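Local coordinates for glycoside Hydrolase Family 43_12 (Metagenome, PDB 7JVH), which probably hydrolyses glycosidic bonds in plant cell-wall polysaccharides such as arabinoxylan, as a gut-microbial enzyme of glycoside hydrolase family 43, at residues G260-F268 and P279-H290. Numbering follows the deposited sequence.
Sequences GDWHSEVIF and PWNNNPILTQRH
E265 and L286 form a single antiparallel hydrogen-bonded pair, E265 N to L286 O at 3.0 Å and I285 N back to E265 O, so that two residues, I285 and L286, sit opposite the one E265, a classic beta bulge; F268 pairs with P279, antiparallel and non-hydrogen-bonded, where the hairpin begins. Between them N283 stands in for backbone: its OD1 accepts from I267 N, and its ND2 donates to I267 O at 3.0 Å, within the carbonyl plane and on a lone pair. I267 O also receives W280 N, so two donors grip it. I267 CG2 touches W280 CB, and CD1 of I285 reaches I267 CB. Beyond the bulge, T287 OG1 donates to H263 O at 2.8 Å, joining the two loops, and also accepts from R289 N, which closes an ST turn within 279-290. At the W262 end, the R289 chain, extended from CG to NE, crosses the indole at about a right angle and lays the guanidinium flat on the ring, planes 13° apart, CZ 4.0 Å from the centroid of the five-membered ring in a cation-pi contact. CD sits over the same face as a CH-pi donor, while NH1 bonds W262 O at 2.9 Å with that oxygen in the guanidinium plane. A leucine in place of R289 would probably leave W262 O without this donor and the indole without its cation, and so freer to turn. The contact lies at the outer edge of a four-stranded antiparallel sheet, a blade of the five-bladed beta-propeller expected of family 43: strand 265-270 lies between 249-255 and the short strand 278-279, and the loop after 278-279 runs back alongside it, with W280 stacked on W347 and L286 against F319 and F350 of neighbouring strands.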
# COMPACT_ATOMS: atom_id res chain seq x y z
N GLY A 260 6.60 -13.02 3.16
CA GLY A 260 6.41 -13.26 4.58
C GLY A 260 7.72 -13.47 5.34
O GLY A 260 8.72 -12.78 5.11
N ASP A 261 7.70 -14.46 6.25
CA ASP A 261 8.78 -14.75 7.20
C ASP A 261 10.19 -14.90 6.65
O ASP A 261 11.16 -14.63 7.37
CB ASP A 261 8.43 -16.02 7.99
CG ASP A 261 7.44 -15.75 9.08
OD1 ASP A 261 6.82 -14.66 9.06
OD2 ASP A 261 7.29 -16.61 9.97
N TRP A 262 10.31 -15.35 5.41
CA TRP A 262 11.62 -15.65 4.83
C TRP A 262 12.07 -14.60 3.80
O TRP A 262 12.99 -14.85 3.03
CB TRP A 262 11.64 -17.08 4.25
CG TRP A 262 12.93 -17.76 4.45
CD1 TRP A 262 13.81 -18.18 3.49
CD2 TRP A 262 13.53 -18.08 5.71
NE1 TRP A 262 14.92 -18.74 4.07
CE2 TRP A 262 14.78 -18.70 5.43
CE3 TRP A 262 13.14 -17.91 7.05
CZ2 TRP A 262 15.64 -19.15 6.44
CZ3 TRP A 262 13.99 -18.36 8.06
CH2 TRP A 262 15.23 -18.96 7.75
N HIS A 263 11.44 -13.42 3.85
CA HIS A 263 11.72 -12.35 2.89
C HIS A 263 13.19 -11.93 3.00
O HIS A 263 13.81 -12.00 4.07
CB HIS A 263 10.79 -11.15 3.12
CG HIS A 263 10.41 -10.40 1.87
ND1 HIS A 263 9.86 -9.13 1.91
CD2 HIS A 263 10.50 -10.73 0.56
CE1 HIS A 263 9.62 -8.71 0.68
NE2 HIS A 263 9.99 -9.67 -0.16
N SER A 264 13.74 -11.51 1.86
CA SER A 264 15.13 -11.06 1.78
C SER A 264 15.34 -10.42 0.43
O SER A 264 14.46 -10.45 -0.42
CB SER A 264 16.10 -12.23 1.91
OG SER A 264 16.12 -12.91 0.69
N GLU A 265 16.52 -9.83 0.22
CA GLU A 265 16.93 -9.31 -1.07
C GLU A 265 18.31 -9.84 -1.37
O GLU A 265 19.17 -9.88 -0.49
CB GLU A 265 16.94 -7.79 -1.08
CG GLU A 265 16.96 -7.21 -2.48
CD GLU A 265 15.60 -7.13 -3.13
OE1 GLU A 265 14.58 -7.49 -2.48
OE2 GLU A 265 15.55 -6.69 -4.29
N VAL A 266 18.51 -10.26 -2.62
CA VAL A 266 19.72 -10.88 -3.09
C VAL A 266 20.20 -10.11 -4.31
O VAL A 266 19.44 -9.31 -4.87
CB VAL A 266 19.49 -12.37 -3.42
CG1 VAL A 266 18.98 -13.10 -2.19
CG2 VAL A 266 18.52 -12.54 -4.58
N ILE A 267 21.46 -10.33 -4.71
CA ILE A 267 22.10 -9.54 -5.75
C ILE A 267 23.00 -10.42 -6.63
O ILE A 267 23.76 -11.26 -6.13
CB ILE A 267 22.95 -8.39 -5.14
CG1 ILE A 267 23.44 -7.43 -6.24
CG2 ILE A 267 24.13 -8.94 -4.35
CD1 ILE A 267 22.37 -6.50 -6.78
N PHE A 268 22.89 -10.19 -7.95
CA PHE A 268 23.60 -10.90 -9.00
C PHE A 268 24.30 -9.87 -9.87
O PHE A 268 23.82 -8.74 -9.97
CB PHE A 268 22.60 -11.63 -9.91
CG PHE A 268 21.81 -12.71 -9.23
CD1 PHE A 268 20.61 -12.43 -8.58
CD2 PHE A 268 22.25 -14.04 -9.27
CE1 PHE A 268 19.89 -13.42 -7.97
CE2 PHE A 268 21.52 -15.04 -8.64
CZ PHE A 268 20.33 -14.73 -8.01
N PRO A 279 25.45 -14.93 -8.48
CA PRO A 279 25.19 -14.31 -7.17
C PRO A 279 26.48 -13.97 -6.42
O PRO A 279 27.43 -14.76 -6.43
CB PRO A 279 24.43 -15.40 -6.42
CG PRO A 279 24.87 -16.69 -7.06
CD PRO A 279 25.24 -16.38 -8.49
N TRP A 280 26.51 -12.80 -5.79
CA TRP A 280 27.56 -12.47 -4.82
C TRP A 280 27.57 -13.59 -3.79
O TRP A 280 26.51 -13.95 -3.25
CB TRP A 280 27.26 -11.14 -4.14
CG TRP A 280 28.39 -10.59 -3.29
CD1 TRP A 280 29.70 -10.99 -3.27
CD2 TRP A 280 28.30 -9.50 -2.36
NE1 TRP A 280 30.42 -10.24 -2.38
CE2 TRP A 280 29.59 -9.31 -1.81
CE3 TRP A 280 27.26 -8.67 -1.95
CZ2 TRP A 280 29.85 -8.32 -0.87
CZ3 TRP A 280 27.53 -7.70 -1.02
CH2 TRP A 280 28.81 -7.53 -0.48
N ASN A 281 28.75 -14.15 -3.51
CA ASN A 281 28.89 -15.12 -2.45
C ASN A 281 28.18 -14.64 -1.17
O ASN A 281 27.59 -15.43 -0.45
CB ASN A 281 30.34 -15.41 -2.16
CG ASN A 281 30.51 -16.33 -0.97
OD1 ASN A 281 29.91 -17.39 -0.91
ND2 ASN A 281 31.33 -15.91 0.02
N ASN A 282 28.28 -13.32 -0.90
CA ASN A 282 27.57 -12.67 0.20
C ASN A 282 26.14 -12.44 -0.22
O ASN A 282 25.83 -11.51 -0.97
CB ASN A 282 28.22 -11.33 0.55
CG ASN A 282 27.55 -10.64 1.73
OD1 ASN A 282 27.92 -10.87 2.87
ND2 ASN A 282 26.60 -9.77 1.45
N ASN A 283 25.25 -13.32 0.26
CA ASN A 283 23.83 -13.17 0.03
C ASN A 283 23.08 -13.88 1.14
O ASN A 283 23.56 -14.89 1.66
CB ASN A 283 23.45 -13.73 -1.36
CG ASN A 283 23.32 -12.65 -2.42
OD1 ASN A 283 22.62 -11.66 -2.21
ND2 ASN A 283 24.01 -12.83 -3.54
N PRO A 284 21.91 -13.37 1.60
CA PRO A 284 21.34 -12.12 1.09
C PRO A 284 22.04 -10.83 1.60
O PRO A 284 22.92 -10.91 2.45
CB PRO A 284 19.91 -12.17 1.64
CG PRO A 284 20.04 -12.94 2.91
CD PRO A 284 21.12 -13.97 2.67
N ILE A 285 21.63 -9.68 1.04
CA ILE A 285 22.14 -8.37 1.43
C ILE A 285 21.14 -7.54 2.26
O ILE A 285 21.47 -6.43 2.71
CB ILE A 285 22.58 -7.53 0.23
CG1 ILE A 285 21.47 -7.43 -0.83
CG2 ILE A 285 23.87 -8.10 -0.37
CD1 ILE A 285 21.72 -6.39 -1.90
N LEU A 286 19.94 -8.10 2.47
CA LEU A 286 18.86 -7.43 3.24
C LEU A 286 17.84 -8.43 3.77
O LEU A 286 17.07 -8.92 2.98
CB LEU A 286 18.15 -6.44 2.32
CG LEU A 286 16.97 -5.74 2.98
CD1 LEU A 286 17.46 -4.70 3.95
CD2 LEU A 286 16.09 -5.08 1.94
N THR A 287 17.80 -8.67 5.08
CA THR A 287 16.78 -9.54 5.66
C THR A 287 16.66 -9.33 7.16
O THR A 287 17.57 -8.81 7.78
CB THR A 287 17.08 -11.03 5.41
OG1 THR A 287 15.98 -11.83 5.86
CG2 THR A 287 18.36 -11.48 6.12
N GLN A 288 15.52 -9.74 7.72
CA GLN A 288 15.31 -9.84 9.15
C GLN A 288 14.95 -11.26 9.59
O GLN A 288 14.66 -11.48 10.77
CB GLN A 288 14.21 -8.89 9.58
CG GLN A 288 14.53 -7.42 9.39
CD GLN A 288 15.66 -6.94 10.30
OE1 GLN A 288 15.45 -6.63 11.49
NE2 GLN A 288 16.86 -6.92 9.75
N ARG A 289 14.99 -12.22 8.65
CA ARG A 289 14.36 -13.52 8.83
C ARG A 289 14.95 -14.41 9.91
O ARG A 289 14.25 -15.25 10.48
CB ARG A 289 14.31 -14.26 7.49
CG ARG A 289 15.64 -14.78 6.97
CD ARG A 289 15.42 -15.14 5.51
NE ARG A 289 16.64 -15.56 4.86
CZ ARG A 289 16.79 -15.73 3.55
NH1 ARG A 289 15.76 -15.55 2.73
NH2 ARG A 289 17.99 -16.11 3.06
N HIS A 290 16.23 -14.20 10.24
CA HIS A 290 16.91 -14.96 11.28
C HIS A 290 16.71 -14.45 12.73
O HIS A 290 17.44 -14.86 13.62
CB HIS A 290 18.40 -15.05 10.94
CG HIS A 290 18.67 -15.61 9.58
ND1 HIS A 290 18.44 -16.93 9.27
CD2 HIS A 290 19.16 -15.04 8.46
CE1 HIS A 290 18.75 -17.15 8.01
NE2 HIS A 290 19.19 -16.02 7.49